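Local structure of putative glutaryl-CoA dehydrogenase (Thermus thermophilus, 2EBA) at residues 23-28 / 48-53; 266-271 / 276-281; 324-329 / 359-364. The protein is a flavoprotein of the acyl-CoA dehydrogenase family, binding flavin-adenine dinucleotide and assembling from four copies of one chain. All blocks are in the same frame, centred on the assembly; numbering follows the deposited sequence.

Interaction 1: 23-28 / 48-53; sequences RRFLEK and IPRFAE
Phe25 on helix 13-29 faces Arg50 on helix 48-54 across a nearly antiparallel helix pair: the axes of the two short segments stand 11.7 Å apart, their N-to-C directions differ by 166°, and the CA atoms of these two residues, 8.7 Å apart, set the register. At that spacing the backbones do not meet, and the gap is bridged by large side chains. The Phe25 ring does most of the bridging. Its CE1 lies 3.5 Å from CB of Arg50, while its CE2 reaches CD1 of Phe51 at 3.6 Å, so the outer rim of one ring serves both neighbours. The two phenylalanine rings meet rim to rim, neither lying over the other's face, with centroids 5.9 Å apart and planes at 82°. Both helices belong to the helical N-terminal domain of the acyl-CoA dehydrogenase fold, where Phe51 also packs on Leu82 of helix 72-85 and on Phe92 and Val93 of helix 87-107. Arg50 bends at chi2 and chi3, which folds its guanidinium back so that Phe25 CE1 lies over one of its faces, 3.9 Å above the plane and offset toward the rim; the ring and guanidinium planes are 58° apart. The guanidinium has two acidic partners: NH1 forms a salt bridge with OE1 of Glu53 at 2.9 Å, weak as a hydrogen bond, and NE pairs with Glu29, one residue beyond 23-28. On the inner side, CD2 of Leu26 approaches CE1 of Phe51 at 4.4 Å, and Leu26 continues onto Glu81 and Val85 of helix 72-85.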
loop_
_atom_site.group_PDB
_atom_site.type_symbol
_atom_site.label_atom_id
_atom_site.label_comp_id
_atom_site.label_asym_id
_atom_site.label_seq_id
_atom_site.Cartn_x
_atom_site.Cartn_y
_atom_site.Cartn_z
ATOM N N ARG A 23 -31.167 9.621 12.040
ATOM C CA ARG A 23 -30.442 10.765 11.479
ATOM C C ARG A 23 -31.213 12.054 11.861
ATOM O O ARG A 23 -30.569 13.053 12.189
ATOM C CB ARG A 23 -30.359 10.619 9.934
ATOM C CG ARG A 23 -29.740 11.840 9.247
ATOM C CD ARG A 23 -29.142 11.632 7.828
ATOM N NE ARG A 23 -28.303 10.439 7.715
ATOM C CZ ARG A 23 -27.561 10.120 6.650
ATOM N NH1 ARG A 23 -27.532 10.916 5.579
ATOM N NH2 ARG A 23 -26.867 8.987 6.640
ATOM N N ARG A 24 -32.545 12.077 11.850
ATOM C CA ARG A 24 -33.246 13.315 12.229
ATOM C C ARG A 24 -32.934 13.667 13.688
ATOM O O ARG A 24 -32.598 14.797 13.999
ATOM C CB ARG A 24 -34.769 13.179 12.104
ATOM C CG ARG A 24 -35.227 13.563 10.720
ATOM C CD ARG A 24 -36.724 13.756 10.676
ATOM N NE ARG A 24 -37.352 12.695 9.894
ATOM C CZ ARG A 24 -37.990 11.654 10.413
ATOM N NH1 ARG A 24 -38.090 11.541 11.736
ATOM N NH2 ARG A 24 -38.488 10.714 9.621
ATOM N N PHE A 25 -33.046 12.695 14.589
ATOM C CA PHE A 25 -32.753 12.965 15.987
ATOM C C PHE A 25 -31.332 13.459 16.196
ATOM O O PHE A 25 -31.139 14.549 16.721
ATOM C CB PHE A 25 -33.049 11.717 16.791
ATOM C CG PHE A 25 -32.246 11.584 18.019
ATOM C CD1 PHE A 25 -32.326 12.540 19.037
ATOM C CD2 PHE A 25 -31.386 10.510 18.168
ATOM C CE1 PHE A 25 -31.533 12.422 20.190
ATOM C CE2 PHE A 25 -30.606 10.380 19.315
ATOM C CZ PHE A 25 -30.680 11.347 20.326
ATOM N N LEU A 26 -30.359 12.690 15.728
ATOM C CA LEU A 26 -28.956 13.050 15.903
ATOM C C LEU A 26 -28.491 14.334 15.284
ATOM O O LEU A 26 -27.524 14.966 15.745
ATOM C CB LEU A 26 -28.089 11.953 15.346
ATOM C CG LEU A 26 -28.192 10.725 16.191
ATOM C CD1 LEU A 26 -27.733 9.573 15.328
ATOM C CD2 LEU A 26 -27.346 10.899 17.444
ATOM N N GLU A 27 -29.160 14.678 14.200
ATOM C CA GLU A 27 -28.818 15.840 13.427
ATOM C C GLU A 27 -29.297 17.115 14.045
ATOM O O GLU A 27 -28.718 18.193 13.827
ATOM C CB GLU A 27 -29.427 15.698 12.057
ATOM C CG GLU A 27 -28.742 16.520 11.032
ATOM C CD GLU A 27 -28.500 15.693 9.801
ATOM O OE1 GLU A 27 -29.474 15.367 9.084
ATOM O OE2 GLU A 27 -27.333 15.335 9.564
ATOM N N LYS A 28 -30.382 17.054 14.796
ATOM C CA LYS A 28 -30.827 18.284 15.371
ATOM C C LYS A 28 -30.366 18.341 16.824
ATOM O O LYS A 28 -30.172 19.425 17.371
ATOM C CB LYS A 28 -32.334 18.415 15.262
ATOM C CG LYS A 28 -33.084 18.248 16.545
ATOM C CD LYS A 28 -34.295 19.151 16.435
ATOM C CE LYS A 28 -35.215 19.012 17.625
ATOM N NZ LYS A 28 -35.900 20.326 17.758
ATOM N N ILE A 48 -28.546 9.957 26.684
ATOM C CA ILE A 48 -28.849 8.569 26.977
ATOM C C ILE A 48 -30.380 8.371 27.075
ATOM O O ILE A 48 -30.922 7.407 26.531
ATOM C CB ILE A 48 -28.193 8.153 28.275
ATOM C CG1 ILE A 48 -26.681 8.257 28.094
ATOM C CG2 ILE A 48 -28.634 6.768 28.681
ATOM C CD1 ILE A 48 -25.917 8.158 29.349
ATOM N N PRO A 49 -31.070 9.269 27.786
ATOM C CA PRO A 49 -32.516 9.054 27.835
ATOM C C PRO A 49 -33.114 9.203 26.431
ATOM O O PRO A 49 -34.102 8.515 26.104
ATOM C CB PRO A 49 -33.025 10.143 28.811
ATOM C CG PRO A 49 -31.752 10.858 29.291
ATOM C CD PRO A 49 -30.611 9.952 29.010
ATOM N N ARG A 50 -32.535 10.050 25.588
ATOM C CA ARG A 50 -33.057 10.229 24.226
ATOM C C ARG A 50 -32.845 8.913 23.438
ATOM O O ARG A 50 -33.729 8.494 22.707
ATOM C CB ARG A 50 -32.349 11.360 23.475
ATOM C CG ARG A 50 -32.601 12.708 24.127
ATOM C CD ARG A 50 -34.077 13.079 24.178
ATOM N NE ARG A 50 -34.548 13.445 22.853
ATOM C CZ ARG A 50 -35.342 12.689 22.099
ATOM N NH1 ARG A 50 -35.764 11.496 22.545
ATOM N NH2 ARG A 50 -35.702 13.108 20.893
ATOM N N PHE A 51 -31.675 8.277 23.569
ATOM C CA PHE A 51 -31.404 7.015 22.848
ATOM C C PHE A 51 -32.394 5.969 23.317
ATOM O O PHE A 51 -32.864 5.165 22.525
ATOM C CB PHE A 51 -30.018 6.453 23.144
ATOM C CG PHE A 51 -28.885 7.320 22.708
ATOM C CD1 PHE A 51 -29.048 8.327 21.768
ATOM C CD2 PHE A 51 -27.628 7.110 23.242
ATOM C CE1 PHE A 51 -27.957 9.107 21.392
ATOM C CE2 PHE A 51 -26.546 7.876 22.856
ATOM C CZ PHE A 51 -26.709 8.869 21.944
ATOM N N ALA A 52 -32.651 5.958 24.626
ATOM C CA ALA A 52 -33.577 4.992 25.219
ATOM C C ALA A 52 -34.938 5.183 24.569
ATOM O O ALA A 52 -35.563 4.234 24.107
ATOM C CB ALA A 52 -33.668 5.212 26.716
ATOM N N GLU A 53 -35.377 6.432 24.509
ATOM C CA GLU A 53 -36.657 6.761 23.899
ATOM C C GLU A 53 -36.763 6.384 22.424
ATOM O O GLU A 53 -37.855 6.100 21.924
ATOM C CB GLU A 53 -36.931 8.249 24.066
ATOM C CG GLU A 53 -37.625 8.572 25.353
ATOM C CD GLU A 53 -37.170 9.889 25.939
ATOM O OE1 GLU A 53 -36.950 10.846 25.166
ATOM O OE2 GLU A 53 -37.039 9.969 27.179
#

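Interaction 2: 266-271 / 276-281; sequences FAKSRS and PLAKKQ. With FAD (flavin-adenine dinucleotide), chain K.
Phe266, in the last turn of helix 235-269, touches Leu277 only lightly, CE2 to CD2 at 4.3 Å. One residue on, Ala267 makes a closer approach: its methyl packs on that of Ala278, and its carbonyl O receives a weak bond from Ala278 N, 2.7 Å long but bent to 123° at the hydrogen. Lys268 lays its CG against the Ala278 methyl, while its NZ bonds to the Thr380 carbonyl of the second subunit. At Arg270 the chain leaves helical geometry, and its carbonyl O accepts from Leu277 N at 2.6 Å with a nearly straight 165° angle, the donor tilted 24° from the carbonyl plane. Pro276 CA adds a CH...O contact to the same oxygen at 3.3 Å. The side chains of Arg270 and Leu277 run alongside each other toward the FAD of chain K, with Leu277 CD2 3.4 Å from Arg270 CB. Bends at chi2 and chi3 turn the guanidinium onto the diphosphate: NH1 lies 2.9 Å from O1A, which sits over one guanidinium face, and gives a weak bond to O2P, 3.5 Å away in the guanidinium plane. Ser271 then forms a single beta bridge with Pro276, and its OG bonds to the Glu275 carbonyl. These bonds close the short connection, with a 3-10 turn at 277-279, between helix 235-269 and helix 281-309 in the C-terminal domain of the acyl-CoA dehydrogenase fold. Since Gly137 and Ser138 of the third subunit also bond this FAD, the site spans subunits, and the positive charge of Arg270 would probably offset part of the diphosphate's negative charge.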
loop_
_atom_site.group_PDB
_atom_site.type_symbol
_atom_site.label_atom_id
_atom_site.label_comp_id
_atom_site.label_asym_id
_atom_site.label_seq_id
_atom_site.Cartn_x
_atom_site.Cartn_y
_atom_site.Cartn_z
ATOM N N PHE A 266 -15.703 19.791 -0.074
ATOM C CA PHE A 266 -14.536 20.636 0.020
ATOM C C PHE A 266 -13.813 20.661 -1.334
ATOM O O PHE A 266 -13.442 21.722 -1.822
ATOM C CB PHE A 266 -13.599 20.100 1.096
ATOM C CG PHE A 266 -12.406 20.967 1.352
ATOM C CD1 PHE A 266 -12.494 22.062 2.211
ATOM C CD2 PHE A 266 -11.182 20.688 0.729
ATOM C CE1 PHE A 266 -11.382 22.866 2.456
ATOM C CE2 PHE A 266 -10.051 21.489 0.964
ATOM C CZ PHE A 266 -10.150 22.579 1.830
ATOM N N ALA A 267 -13.628 19.485 -1.932
ATOM C CA ALA A 267 -12.934 19.346 -3.218
ATOM C C ALA A 267 -13.605 20.125 -4.340
ATOM O O ALA A 267 -12.941 20.708 -5.196
ATOM C CB ALA A 267 -12.835 17.883 -3.590
ATOM N N LYS A 268 -14.930 20.134 -4.327
ATOM C CA LYS A 268 -15.718 20.844 -5.320
ATOM C C LYS A 268 -15.679 22.362 -5.131
ATOM O O LYS A 268 -15.742 23.110 -6.098
ATOM C CB LYS A 268 -17.173 20.405 -5.239
ATOM C CG LYS A 268 -17.474 19.024 -5.747
ATOM C CD LYS A 268 -18.812 18.604 -5.186
ATOM C CE LYS A 268 -19.545 17.679 -6.117
ATOM N NZ LYS A 268 -19.954 18.424 -7.326
ATOM N N SER A 269 -15.586 22.822 -3.891
ATOM C CA SER A 269 -15.581 24.261 -3.633
ATOM C C SER A 269 -14.222 24.945 -3.655
ATOM O O SER A 269 -14.156 26.165 -3.664
ATOM C CB SER A 269 -16.277 24.566 -2.295
ATOM O OG SER A 269 -15.522 24.095 -1.195
ATOM N N ARG A 270 -13.140 24.179 -3.673
ATOM C CA ARG A 270 -11.812 24.783 -3.672
ATOM C C ARG A 270 -11.150 24.605 -5.033
ATOM O O ARG A 270 -11.395 23.618 -5.733
ATOM C CB ARG A 270 -10.957 24.168 -2.559
ATOM C CG ARG A 270 -9.917 25.115 -1.975
ATOM C CD ARG A 270 -10.466 25.947 -0.826
ATOM N NE ARG A 270 -9.848 25.573 0.446
ATOM C CZ ARG A 270 -8.542 25.621 0.693
ATOM N NH1 ARG A 270 -7.698 26.034 -0.239
ATOM N NH2 ARG A 270 -8.075 25.242 1.872
ATOM N N SER A 271 -10.266 25.538 -5.384
ATOM C CA SER A 271 -9.633 25.551 -6.700
ATOM C C SER A 271 -8.137 25.973 -6.698
ATOM O O SER A 271 -7.727 26.758 -5.831
ATOM C CB SER A 271 -10.441 26.530 -7.555
ATOM O OG SER A 271 -10.281 26.321 -8.942
ATOM N N PRO A 276 -11.309 23.070 -10.344
ATOM C CA PRO A 276 -11.600 22.724 -8.946
ATOM C C PRO A 276 -10.703 21.614 -8.447
ATOM O O PRO A 276 -10.162 20.845 -9.245
ATOM C CB PRO A 276 -13.055 22.278 -8.994
ATOM C CG PRO A 276 -13.584 22.992 -10.164
ATOM C CD PRO A 276 -12.496 22.880 -11.187
ATOM N N LEU A 277 -10.550 21.550 -7.133
ATOM C CA LEU A 277 -9.761 20.515 -6.525
ATOM C C LEU A 277 -10.407 19.192 -6.930
ATOM O O LEU A 277 -9.718 18.185 -7.088
ATOM C CB LEU A 277 -9.859 20.721 -5.062
ATOM C CG LEU A 277 -8.675 20.549 -4.086
ATOM C CD1 LEU A 277 -7.306 20.477 -4.784
ATOM C CD2 LEU A 277 -8.684 21.733 -3.113
ATOM N N ALA A 278 -11.728 19.204 -7.107
ATOM C CA ALA A 278 -12.450 17.981 -7.466
ATOM C C ALA A 278 -12.163 17.461 -8.879
ATOM O O ALA A 278 -12.526 16.328 -9.223
ATOM C CB ALA A 278 -13.940 18.188 -7.300
ATOM N N LYS A 279 -11.504 18.280 -9.695
ATOM C CA LYS A 279 -11.190 17.890 -11.064
ATOM C C LYS A 279 -9.790 17.321 -11.223
ATOM O O LYS A 279 -9.433 16.890 -12.308
ATOM C CB LYS A 279 -11.364 19.082 -12.004
ATOM C CG LYS A 279 -11.482 18.695 -13.452
ATOM C CD LYS A 279 -11.683 19.912 -14.330
ATOM C CE LYS A 279 -11.730 19.515 -15.797
ATOM N NZ LYS A 279 -11.895 20.682 -16.697
ATOM N N LYS A 280 -8.996 17.314 -10.159
ATOM C CA LYS A 280 -7.648 16.772 -10.250
ATOM C C LYS A 280 -7.670 15.253 -10.140
ATOM O O LYS A 280 -8.392 14.699 -9.308
ATOM C CB LYS A 280 -6.766 17.379 -9.151
ATOM C CG LYS A 280 -6.593 18.895 -9.242
ATOM C CD LYS A 280 -6.031 19.305 -10.584
ATOM C CE LYS A 280 -5.541 20.748 -10.601
ATOM N NZ LYS A 280 -6.554 21.760 -10.196
ATOM N N GLN A 281 -6.880 14.583 -10.982
ATOM C CA GLN A 281 -6.807 13.125 -11.017
ATOM C C GLN A 281 -6.376 12.547 -9.675
ATOM O O GLN A 281 -6.884 11.510 -9.241
ATOM C CB GLN A 281 -5.839 12.647 -12.126
ATOM C CG GLN A 281 -6.346 12.915 -13.562
ATOM C CD GLN A 281 -5.688 12.035 -14.614
ATOM O OE1 GLN A 281 -6.278 11.800 -15.682
ATOM N NE2 GLN A 281 -4.458 11.543 -14.326
HETATM P PA FAD K . -5.028 23.299 -0.937
HETATM O O1A FAD K . -6.436 23.638 -1.335
HETATM O O2A FAD K . -3.833 23.942 -1.597
HETATM O O5B FAD K . -4.893 21.685 -1.014
HETATM C C5B FAD K . -5.796 20.788 -0.613
HETATM C C4B FAD K . -5.687 19.375 -1.130
HETATM O O4B FAD K . -5.508 19.410 -2.711
HETATM C C3B FAD K . -4.140 18.929 -0.923
HETATM O O3B FAD K . -4.185 17.513 -0.915
HETATM C C2B FAD K . -3.301 19.150 -2.222
HETATM O O2B FAD K . -2.407 18.147 -2.456
HETATM C C1B FAD K . -4.371 18.932 -3.244
HETATM N N9A FAD K . -3.993 19.756 -4.484
HETATM C C8A FAD K . -3.852 21.105 -4.484
HETATM N N7A FAD K . -3.523 21.445 -5.757
HETATM C C5A FAD K . -3.443 20.268 -6.548
HETATM C C6A FAD K . -3.130 19.993 -7.909
HETATM N N6A FAD K . -2.826 20.979 -8.752
HETATM N N1A FAD K . -3.161 18.695 -8.336
HETATM C C2A FAD K . -3.489 17.662 -7.471
HETATM N N3A FAD K . -3.773 17.897 -6.175
HETATM C C4A FAD K . -3.769 19.204 -5.676
HETATM N N1 FAD K . 2.117 28.840 4.725
HETATM C C2 FAD K . 3.044 29.852 4.666
HETATM O O2 FAD K . 3.205 30.498 3.609
HETATM N N3 FAD K . 3.791 30.162 5.767
HETATM C C4 FAD K . 3.631 29.478 6.943
HETATM O O4 FAD K . 4.323 29.797 7.920
HETATM C C4X FAD K . 2.681 28.431 7.031
HETATM N N5 FAD K . 2.479 27.727 8.204
HETATM C C5X FAD K . 1.530 26.725 8.285
HETATM C C6 FAD K . 1.330 26.033 9.507
HETATM C C7 FAD K . 0.346 25.014 9.603
HETATM C C7M FAD K . 0.192 24.330 10.939
HETATM C C8 FAD K . -0.448 24.671 8.462
HETATM C C8M FAD K . -1.517 23.597 8.484
HETATM C C9 FAD K . -0.248 25.356 7.254
HETATM C C9A FAD K . 0.740 26.398 7.129
HETATM N N10 FAD K . 0.957 27.109 5.938
HETATM C C10 FAD K . 1.906 28.113 5.878
HETATM C "C1'" FAD K . 0.177 26.833 4.729
HETATM C "C2'" FAD K . 0.472 25.502 4.095
HETATM O "O2'" FAD K . 1.645 25.628 3.302
HETATM C "C3'" FAD K . -0.757 25.123 3.315
HETATM O "O3'" FAD K . -1.677 24.487 4.202
HETATM C "C4'" FAD K . -0.489 24.194 2.136
HETATM O "O4'" FAD K . -0.099 24.973 1.000
HETATM C "C5'" FAD K . -1.735 23.431 1.769
HETATM O "O5'" FAD K . -2.582 24.288 1.036
HETATM P P FAD K . -4.097 24.640 1.448
HETATM O O1P FAD K . -4.297 24.414 2.919
HETATM O O2P FAD K . -4.420 26.023 0.940
HETATM O O3P FAD K . -4.940 23.507 0.667
#

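Interaction 3: 324-329 / 359-364; sequences QNVWKA and ETVYTY. With FAD (flavin-adenine dinucleotide), chain I.
Trp327 lays the six-membered part of its indole beside the ring of Tyr362, CE3 to CE1 at 3.3 Å. The planes are within 20° of parallel, but a centroid separation of 5.1 Å shows that they are slid apart and barely overlap, with the Tyr362 OH over one face of the indole. This packing joins helix 315-340 to the end of helix 351-361 within the helical C-terminal domain of the acyl-CoA dehydrogenase fold. Both aromatic side chains leave with CG opposite the backbone N (chi1 -177° and 178°), and they run side by side in the same direction. The indole also meets His368 edge-to-face. One residue earlier on the helix, Val326 pushes CG1 to 3.5 Å from Tyr362 CA, near the plane of the tyrosine ring at its edge, and meets CG1 of Val361 at 3.8 Å; Ile248 of helix 235-269 touches both valines. Beyond the contact, 359-364 turns toward the FAD of chain I. Thr360 O accepts from the backbone N of both Thr363 and Tyr364, closing the turn from which these residues reach FAD. Tyr364 meets the flavin with its ring edge, CD2 lying 3.6 Å from C6, and Thr360 CG2 stands 3.4 Å from methyl carbon C7M.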
loop_
_atom_site.group_PDB
_atom_site.type_symbol
_atom_site.label_atom_id
_atom_site.label_comp_id
_atom_site.label_asym_id
_atom_site.label_seq_id
_atom_site.Cartn_x
_atom_site.Cartn_y
_atom_site.Cartn_z
ATOM N N GLN A 324 -11.979 -5.286 8.103
ATOM C CA GLN A 324 -12.034 -4.571 6.827
ATOM C C GLN A 324 -12.661 -3.179 6.897
ATOM O O GLN A 324 -12.070 -2.199 6.449
ATOM C CB GLN A 324 -12.795 -5.382 5.775
ATOM C CG GLN A 324 -12.143 -6.685 5.369
ATOM C CD GLN A 324 -10.711 -6.515 4.912
ATOM O OE1 GLN A 324 -9.783 -6.693 5.693
ATOM N NE2 GLN A 324 -10.526 -6.158 3.646
ATOM N N ASN A 325 -13.859 -3.086 7.461
ATOM C CA ASN A 325 -14.546 -1.806 7.526
ATOM C C ASN A 325 -13.860 -0.725 8.349
ATOM O O ASN A 325 -13.800 0.431 7.936
ATOM C CB ASN A 325 -15.990 -2.000 8.019
ATOM C CG ASN A 325 -16.841 -2.790 7.035
ATOM O OD1 ASN A 325 -18.047 -2.962 7.233
ATOM N ND2 ASN A 325 -16.216 -3.272 5.967
ATOM N N VAL A 326 -13.352 -1.076 9.521
ATOM C CA VAL A 326 -12.695 -0.073 10.350
ATOM C C VAL A 326 -11.402 0.408 9.687
ATOM O O VAL A 326 -11.126 1.609 9.659
ATOM C CB VAL A 326 -12.431 -0.627 11.788
ATOM C CG1 VAL A 326 -11.715 0.419 12.649
ATOM C CG2 VAL A 326 -13.770 -1.020 12.436
ATOM N N TRP A 327 -10.635 -0.527 9.127
ATOM C CA TRP A 327 -9.387 -0.202 8.463
ATOM C C TRP A 327 -9.654 0.806 7.365
ATOM O O TRP A 327 -8.966 1.822 7.247
ATOM C CB TRP A 327 -8.784 -1.456 7.834
ATOM C CG TRP A 327 -7.464 -1.234 7.184
ATOM C CD1 TRP A 327 -6.987 -1.859 6.066
ATOM C CD2 TRP A 327 -6.405 -0.394 7.659
ATOM N NE1 TRP A 327 -5.695 -1.465 5.819
ATOM C CE2 TRP A 327 -5.311 -0.567 6.783
ATOM C CE3 TRP A 327 -6.272 0.490 8.747
ATOM C CZ2 TRP A 327 -4.093 0.109 6.959
ATOM C CZ3 TRP A 327 -5.055 1.170 8.924
ATOM C CH2 TRP A 327 -3.986 0.971 8.033
ATOM N N LYS A 328 -10.662 0.505 6.554
ATOM C CA LYS A 328 -11.048 1.361 5.437
ATOM C C LYS A 328 -11.482 2.735 5.906
ATOM O O LYS A 328 -11.083 3.736 5.331
ATOM C CB LYS A 328 -12.160 0.694 4.616
ATOM C CG LYS A 328 -11.666 -0.517 3.850
ATOM C CD LYS A 328 -12.769 -1.294 3.166
ATOM C CE LYS A 328 -12.181 -2.508 2.493
ATOM N NZ LYS A 328 -13.259 -3.291 1.835
ATOM N N ALA A 329 -12.292 2.784 6.956
ATOM C CA ALA A 329 -12.750 4.052 7.485
ATOM C C ALA A 329 -11.569 4.840 8.069
ATOM O O ALA A 329 -11.523 6.055 7.962
ATOM C CB ALA A 329 -13.824 3.823 8.554
ATOM N N GLU A 359 -8.961 5.656 15.308
ATOM C CA GLU A 359 -7.706 5.051 15.722
ATOM C C GLU A 359 -8.055 4.094 16.885
ATOM O O GLU A 359 -7.513 2.996 16.982
ATOM C CB GLU A 359 -6.730 6.161 16.142
ATOM C CG GLU A 359 -5.238 5.799 16.091
ATOM C CD GLU A 359 -4.637 5.709 14.686
ATOM O OE1 GLU A 359 -4.682 6.706 13.934
ATOM O OE2 GLU A 359 -4.095 4.634 14.341
ATOM N N THR A 360 -8.995 4.507 17.736
ATOM C CA THR A 360 -9.443 3.688 18.866
ATOM C C THR A 360 -10.249 2.476 18.386
ATOM O O THR A 360 -9.965 1.330 18.762
ATOM C CB THR A 360 -10.328 4.516 19.834
ATOM O OG1 THR A 360 -9.493 5.307 20.689
ATOM C CG2 THR A 360 -11.226 3.610 20.667
ATOM N N VAL A 361 -11.253 2.740 17.558
ATOM C CA VAL A 361 -12.100 1.690 17.010
ATOM C C VAL A 361 -11.222 0.660 16.307
ATOM O O VAL A 361 -11.505 -0.540 16.311
ATOM C CB VAL A 361 -13.104 2.273 16.006
ATOM C CG1 VAL A 361 -14.066 1.185 15.542
ATOM C CG2 VAL A 361 -13.851 3.440 16.637
ATOM N N TYR A 362 -10.151 1.151 15.703
ATOM C CA TYR A 362 -9.189 0.323 15.008
ATOM C C TYR A 362 -8.440 -0.580 15.993
ATOM O O TYR A 362 -7.908 -1.618 15.619
ATOM C CB TYR A 362 -8.218 1.242 14.272
ATOM C CG TYR A 362 -7.116 0.554 13.525
ATOM C CD1 TYR A 362 -7.386 -0.324 12.478
ATOM C CD2 TYR A 362 -5.790 0.810 13.845
ATOM C CE1 TYR A 362 -6.349 -0.924 11.775
ATOM C CE2 TYR A 362 -4.756 0.219 13.149
ATOM C CZ TYR A 362 -5.036 -0.639 12.126
ATOM O OH TYR A 362 -3.980 -1.212 11.479
ATOM N N THR A 363 -8.429 -0.181 17.259
ATOM C CA THR A 363 -7.744 -0.915 18.312
ATOM C C THR A 363 -8.614 -1.820 19.202
ATOM O O THR A 363 -8.320 -3.005 19.364
ATOM C CB THR A 363 -6.976 0.078 19.206
ATOM O OG1 THR A 363 -5.879 0.617 18.464
ATOM C CG2 THR A 363 -6.447 -0.597 20.448
ATOM N N TYR A 364 -9.672 -1.270 19.784
ATOM C CA TYR A 364 -10.501 -2.075 20.667
ATOM C C TYR A 364 -11.408 -3.065 19.955
ATOM O O TYR A 364 -11.542 -3.032 18.737
ATOM C CB TYR A 364 -11.308 -1.184 21.631
ATOM C CG TYR A 364 -12.437 -0.330 21.069
ATOM C CD1 TYR A 364 -13.081 -0.640 19.865
ATOM C CD2 TYR A 364 -12.918 0.754 21.801
ATOM C CE1 TYR A 364 -14.175 0.114 19.421
ATOM C CE2 TYR A 364 -14.001 1.505 21.366
ATOM C CZ TYR A 364 -14.624 1.182 20.181
ATOM O OH TYR A 364 -15.685 1.950 19.767
HETATM P PA FAD I . -1.889 -5.009 23.299
HETATM O O1A FAD I . -0.588 -5.077 24.068
HETATM O O2A FAD I . -2.909 -6.114 23.411
HETATM O O5B FAD I . -1.511 -4.745 21.745
HETATM C C5B FAD I . -0.585 -3.898 21.303
HETATM C C4B FAD I . -0.067 -4.064 19.897
HETATM O O4B FAD I . 0.311 -5.587 19.645
HETATM C C3B FAD I . -1.369 -4.206 18.938
HETATM O O3B FAD I . -0.888 -3.847 17.647
HETATM C C2B FAD I . -1.718 -5.689 18.673
HETATM O O2B FAD I . -2.121 -5.924 17.377
HETATM C C1B FAD I . -0.335 -6.285 18.741
HETATM N N9A FAD I . -0.530 -7.727 19.203
HETATM C C8A FAD I . -1.051 -8.112 20.357
HETATM N N7A FAD I . -1.007 -9.486 20.373
HETATM C C5A FAD I . -0.439 -9.927 19.217
HETATM C C6A FAD I . -0.129 -11.218 18.673
HETATM N N6A FAD I . -0.415 -12.349 19.340
HETATM N N1A FAD I . 0.467 -11.299 17.438
HETATM C C2A FAD I . 0.770 -10.173 16.724
HETATM N N3A FAD I . 0.482 -8.926 17.222
HETATM C C4A FAD I . -0.110 -8.784 18.466
HETATM N N1 FAD I . -11.798 -3.162 26.720
HETATM C C2 FAD I . -12.884 -3.708 27.364
HETATM O O2 FAD I . -12.837 -4.876 27.787
HETATM N N3 FAD I . -14.019 -2.967 27.546
HETATM C C4 FAD I . -14.093 -1.671 27.094
HETATM O O4 FAD I . -15.132 -1.008 27.283
HETATM C C4X FAD I . -12.989 -1.090 26.435
HETATM N N5 FAD I . -13.027 0.216 25.991
HETATM C C5X FAD I . -11.941 0.799 25.383
HETATM C C6 FAD I . -12.003 2.156 24.973
HETATM C C7 FAD I . -10.877 2.775 24.372
HETATM C C7M FAD I . -11.011 4.230 23.977
HETATM C C8 FAD I . -9.676 2.025 24.165
HETATM C C8M FAD I . -8.428 2.606 23.535
HETATM C C9 FAD I . -9.625 0.680 24.570
HETATM C C9A FAD I . -10.744 0.030 25.190
HETATM N N10 FAD I . -10.714 -1.310 25.632
HETATM C C10 FAD I . -11.811 -1.867 26.249
HETATM C "C1'" FAD I . -9.517 -2.151 25.484
HETATM C "C2'" FAD I . -9.183 -2.526 24.070
HETATM O "O2'" FAD I . -9.967 -3.644 23.686
HETATM C "C3'" FAD I . -7.706 -2.783 24.024
HETATM O "O3'" FAD I . -7.052 -1.530 23.841
HETATM C "C4'" FAD I . -7.268 -3.721 22.905
HETATM O "O4'" FAD I . -7.487 -5.085 23.280
HETATM C "C5'" FAD I . -5.793 -3.541 22.606
HETATM O "O5'" FAD I . -5.020 -4.140 23.626
HETATM P P FAD I . -3.906 -3.362 24.510
HETATM O O1P FAD I . -4.155 -1.886 24.530
HETATM O O2P FAD I . -3.840 -4.058 25.848
HETATM O O3P FAD I . -2.570 -3.586 23.654
#

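From the N terminus the three contacts close in series, none nested in or crossing another. Interaction 1 comes first, closing a 19-residue, partly helical connection within the N-terminal helical domain. The middle-domain strands follow before interaction 2 closes the short turn between helices 235-269 and 281-309. Interaction 3 then spans 29 residues to bring the end of helix 351-361 back to helix 315-340. Nearest atoms of interactions 2 and 3 are about 16 Å apart; interactions 1 and 3 lie on opposite sides of the chain's centre. Helix 235-269 links the later two, supplying one segment of interaction 2 and Ile248 beside interaction 3, and each borders a different FAD.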